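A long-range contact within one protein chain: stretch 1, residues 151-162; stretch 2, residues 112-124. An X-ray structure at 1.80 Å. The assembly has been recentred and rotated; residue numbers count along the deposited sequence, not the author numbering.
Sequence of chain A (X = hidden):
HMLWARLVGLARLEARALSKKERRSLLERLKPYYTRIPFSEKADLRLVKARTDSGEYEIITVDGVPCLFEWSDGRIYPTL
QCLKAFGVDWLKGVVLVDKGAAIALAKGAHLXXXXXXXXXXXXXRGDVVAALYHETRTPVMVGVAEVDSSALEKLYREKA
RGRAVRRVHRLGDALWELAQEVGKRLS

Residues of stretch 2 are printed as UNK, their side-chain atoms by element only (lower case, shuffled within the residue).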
# COMPACT_ATOMS: atom_id res chain seq x y z
N ALA A 151 -16.75 -1.99 13.98
CA ALA A 151 -16.52 -1.15 15.13
C ALA A 151 -16.17 0.27 14.64
O ALA A 151 -16.58 1.26 15.27
CB ALA A 151 -15.40 -1.70 15.98
N LEU A 152 -15.41 0.37 13.55
CA LEU A 152 -15.00 1.68 13.06
C LEU A 152 -16.24 2.48 12.62
O LEU A 152 -16.30 3.71 12.79
CB LEU A 152 -13.98 1.52 11.93
CG LEU A 152 -13.35 2.82 11.39
CD1 LEU A 152 -12.62 3.60 12.54
CD2 LEU A 152 -12.32 2.41 10.24
N GLU A 153 -17.21 1.79 12.05
CA GLU A 153 -18.43 2.44 11.58
C GLU A 153 -19.07 3.24 12.75
O GLU A 153 -19.60 4.36 12.58
CB GLU A 153 -19.43 1.35 11.11
CG GLU A 153 -19.25 0.91 9.66
CD GLU A 153 -19.55 2.04 8.67
OE1 GLU A 153 -20.19 3.02 9.05
OE2 GLU A 153 -19.18 1.95 7.50
N LYS A 154 -19.01 2.66 13.94
CA LYS A 154 -19.60 3.34 15.07
C LYS A 154 -18.65 4.42 15.60
O LYS A 154 -19.02 5.58 15.79
CB LYS A 154 -19.91 2.33 16.17
CG LYS A 154 -20.84 1.25 15.67
CD LYS A 154 -21.62 0.65 16.81
CE LYS A 154 -22.47 -0.56 16.33
NZ LYS A 154 -23.51 -0.24 15.31
N LEU A 155 -17.40 4.06 15.76
CA LEU A 155 -16.42 4.99 16.32
C LEU A 155 -16.21 6.28 15.52
O LEU A 155 -16.07 7.34 16.11
CB LEU A 155 -15.06 4.29 16.46
CG LEU A 155 -15.04 3.13 17.50
CD1 LEU A 155 -13.70 2.30 17.36
CD2 LEU A 155 -15.20 3.75 18.93
N TYR A 156 -16.19 6.22 14.19
CA TYR A 156 -15.98 7.46 13.47
C TYR A 156 -17.20 8.38 13.57
O TYR A 156 -17.06 9.58 13.59
CB TYR A 156 -15.58 7.20 11.98
CG TYR A 156 -16.69 7.12 10.99
CD1 TYR A 156 -17.07 5.89 10.45
CD2 TYR A 156 -17.30 8.28 10.50
CE1 TYR A 156 -18.05 5.80 9.43
CE2 TYR A 156 -18.29 8.20 9.45
CZ TYR A 156 -18.64 6.95 8.95
OH TYR A 156 -19.60 6.82 8.00
N ARG A 157 -18.39 7.80 13.68
CA ARG A 157 -19.57 8.64 13.80
C ARG A 157 -19.63 9.37 15.16
O ARG A 157 -20.26 10.39 15.27
CB ARG A 157 -20.82 7.79 13.60
CG ARG A 157 -21.04 7.41 12.15
CD ARG A 157 -22.24 6.47 12.05
NE ARG A 157 -22.67 6.34 10.67
CZ ARG A 157 -22.20 5.45 9.82
NH1 ARG A 157 -21.24 4.60 10.21
NH2 ARG A 157 -22.71 5.36 8.59
N GLU A 158 -18.98 8.81 16.18
CA GLU A 158 -18.89 9.42 17.49
C GLU A 158 -17.65 10.31 17.55
O GLU A 158 -17.46 11.06 18.49
CB GLU A 158 -18.68 8.33 18.56
CG GLU A 158 -19.74 7.24 18.52
CD GLU A 158 -19.35 6.00 19.32
OE1 GLU A 158 -20.19 5.08 19.38
OE2 GLU A 158 -18.22 5.94 19.88
N LYS A 159 -16.79 10.20 16.54
CA LYS A 159 -15.48 10.89 16.55
C LYS A 159 -14.68 10.54 17.83
O LYS A 159 -14.09 11.39 18.49
CB LYS A 159 -15.57 12.41 16.34
CG LYS A 159 -16.24 12.73 15.05
CD LYS A 159 -15.42 12.31 13.87
CE LYS A 159 -16.25 12.55 12.60
NZ LYS A 159 -15.46 12.34 11.38
N ALA A 160 -14.71 9.27 18.16
CA ALA A 160 -13.95 8.72 19.29
C ALA A 160 -12.44 8.95 19.02
O ALA A 160 -12.02 9.01 17.84
CB ALA A 160 -14.19 7.21 19.34
N ARG A 161 -11.63 9.05 20.07
CA ARG A 161 -10.18 9.23 19.90
C ARG A 161 -9.48 7.86 19.85
O ARG A 161 -9.95 6.88 20.47
CB ARG A 161 -9.58 10.04 21.03
CG ARG A 161 -9.74 11.58 20.87
CD ARG A 161 -11.14 12.00 20.45
NE ARG A 161 -11.24 13.46 20.48
CZ ARG A 161 -12.23 14.19 19.95
NH1 ARG A 161 -13.23 13.61 19.32
NH2 ARG A 161 -12.22 15.51 20.10
N GLY A 162 -8.37 7.79 19.13
CA GLY A 162 -7.67 6.51 19.04
C GLY A 162 -7.21 6.22 17.61
O GLY A 162 -7.68 6.84 16.66
N UNK A 112 -5.93 8.47 12.80
CA UNK A 112 -6.75 8.40 14.00
C UNK A 112 -8.25 8.47 13.60
O UNK A 112 -8.65 9.07 12.61
c UNK A 112 -4.62 8.56 17.50
c UNK A 112 -6.39 9.56 14.91
c UNK A 112 -4.88 9.79 15.04
se UNK A 112 -3.98 8.28 15.83
N UNK A 113 -9.08 7.83 14.41
CA UNK A 113 -10.50 7.76 14.20
C UNK A 113 -11.22 9.10 13.90
O UNK A 113 -12.12 9.15 13.06
c UNK A 113 -10.93 4.97 16.92
c UNK A 113 -12.73 7.17 15.32
c UNK A 113 -10.68 5.62 15.50
c UNK A 113 -11.15 7.09 15.43
N UNK A 114 -10.82 10.19 14.57
CA UNK A 114 -11.50 11.45 14.28
C UNK A 114 -11.35 11.94 12.85
O UNK A 114 -12.15 12.76 12.43
c UNK A 114 -9.90 10.32 15.72
c UNK A 114 -10.89 12.43 15.28
c UNK A 114 -10.54 11.54 16.45
N UNK A 115 -10.33 11.50 12.12
CA UNK A 115 -10.17 11.92 10.71
C UNK A 115 -10.94 11.01 9.75
O UNK A 115 -10.96 11.24 8.54
N UNK A 116 -11.60 9.98 10.28
CA UNK A 116 -12.33 9.08 9.40
C UNK A 116 -13.75 9.57 9.15
O UNK A 116 -14.44 9.94 10.09
c UNK A 116 -13.32 6.73 9.16
c UNK A 116 -10.94 7.05 10.11
c UNK A 116 -12.38 7.64 10.02
N UNK A 117 -14.18 9.50 7.89
CA UNK A 117 -15.51 9.93 7.49
C UNK A 117 -16.31 8.88 6.76
O UNK A 117 -17.46 9.11 6.34
c UNK A 117 -14.61 10.88 5.29
c UNK A 117 -14.79 12.41 7.36
c UNK A 117 -15.46 11.19 6.57
N UNK A 118 -15.72 7.72 6.57
CA UNK A 118 -16.44 6.68 5.83
C UNK A 118 -15.68 5.38 5.86
O UNK A 118 -14.43 5.38 6.02
N UNK A 119 -16.42 4.28 5.78
CA UNK A 119 -15.80 2.95 5.76
C UNK A 119 -16.41 2.12 4.63
O UNK A 119 -17.65 2.13 4.45
c UNK A 119 -16.04 2.18 7.04
c UNK A 119 -15.38 2.90 8.23
c UNK A 119 -15.51 0.74 6.87
N UNK A 120 -15.59 1.42 3.85
CA UNK A 120 -16.11 0.60 2.78
C UNK A 120 -15.53 -0.78 2.89
O UNK A 120 -14.34 -0.96 3.28
c UNK A 120 -15.73 1.15 1.39
c UNK A 120 -16.49 2.40 0.99
o UNK A 120 -16.37 4.24 -0.50
c UNK A 120 -15.95 3.10 -0.25
o UNK A 120 -15.13 2.51 -1.00
N UNK A 121 -16.33 -1.76 2.51
CA UNK A 121 -15.82 -3.13 2.59
C UNK A 121 -16.07 -3.74 3.95
O UNK A 121 -16.82 -3.17 4.76
N UNK A 122 -15.43 -4.87 4.21
CA UNK A 122 -15.59 -5.61 5.46
C UNK A 122 -14.21 -6.11 5.87
O UNK A 122 -13.52 -6.74 5.07
c UNK A 122 -16.55 -6.78 5.21
o UNK A 122 -16.74 -7.50 6.40
N UNK A 123 -13.76 -5.81 7.08
CA UNK A 123 -12.44 -6.23 7.48
C UNK A 123 -12.35 -6.32 8.98
O UNK A 123 -13.21 -5.77 9.71
c UNK A 123 -11.36 -5.27 6.94
c UNK A 123 -12.20 -2.99 6.35
c UNK A 123 -12.41 -1.65 6.62
c UNK A 123 -11.37 -1.92 8.79
c UNK A 123 -11.99 -1.11 7.84
c UNK A 123 -11.58 -3.84 7.29
c UNK A 123 -11.16 -3.30 8.51
N UNK A 124 -11.33 -7.02 9.45
CA UNK A 124 -11.15 -7.12 10.89
C UNK A 124 -9.81 -6.52 11.27
O UNK A 124 -8.97 -6.26 10.40
o UNK A 124 -10.20 -9.35 10.67
c UNK A 124 -11.22 -8.62 11.34
c UNK A 124 -12.54 -9.24 10.98
O HOH W 1 -13.85 14.39 10.41
O HOH W 2 -19.46 4.53 6.58

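Position 112 has an unbranched side chain of two carbons, a selenium and a last carbon. Its CA lies 3.2 Å from G162 O, a CA-H...O contact. Selenium in a methionine-like chain identifies selenomethionine, M112.

Position 113 has four side-chain carbons, forked at the first, with one arm two carbons long. They point toward stretch 1 and meet L152, L155, Y156 and A160. The backbone N at 113 donates to G162 O at 2.8 Å, nearly straight. This is isoleucine, I113. I113 CG2 is 3.9 Å from L155 CB.

Position 114 has three carbons that close a ring onto the backbone N. The ring touches A160 and R161. This is proline, P114. A160 O lies 3.2 Å from P114 CG.

Position 115 has no side-chain atoms and does not touch stretch 1. It is G115.

Position 116 has one carbon carrying two, packed against Y156 and L152. The carbonyl O at 116 accepts from K159 NZ at 2.9 Å. The fork suits valine, V116. V116 CG1 packs 3.6 Å from Y156 CB.

Position 117 has the same three-carbon fork. Its CB points away from stretch 1, but the backbone O at 117 is 3.3 Å from Y156 CE2. It is V117.

Position 118 has no side chain. Its backbone N lies over one face of the Y156 ring. It is G118.

Position 119 again has one carbon carrying two, pointing toward the helix and touching L152, E153 and Y156. It is V119. V119 CG2 is 3.7 Å from L152 CD2 and 4.1 Å from Y156 CD1.

Position 120 has three carbons, the third carrying two oxygens. It points away and bonds elsewhere in the structure. The carboxylate is three carbons out, so this is glutamate, E120.

Position 121 has no side chain and is out of reach. Its backbone angles alone call for glycine, G121.

Position 122 has one carbon and then one oxygen. It is out of reach. It is serine, S122.

Position 123 has one carbon and a six-carbon ring with no oxygen. L152 CD2 sits at the ring edge. That is phenylalanine, F123. L152 CD2 is 4.3 Å from F123 CZ.

Position 124 has one carbon carrying an oxygen and a carbon. It makes no contact here. It is threonine, T124.

The helix and strand run roughly antiparallel, at 152°. L152 and Y156 pack against I113, V116 and V119, forming an apolar centre. Past the helix, K159 and G162 bind backbone carbonyl and amide groups of stretch 2. Water 1 accepts from K159 NZ (2.8 Å) and donates to P114 O (3.1 Å). Water 2 joins V119 N (3.2 Å) to Y156 OH (2.7 Å), linking strand backbone to helix side chain.

Stretch 2, residues 112-124: MIPGVVGVEGSFT
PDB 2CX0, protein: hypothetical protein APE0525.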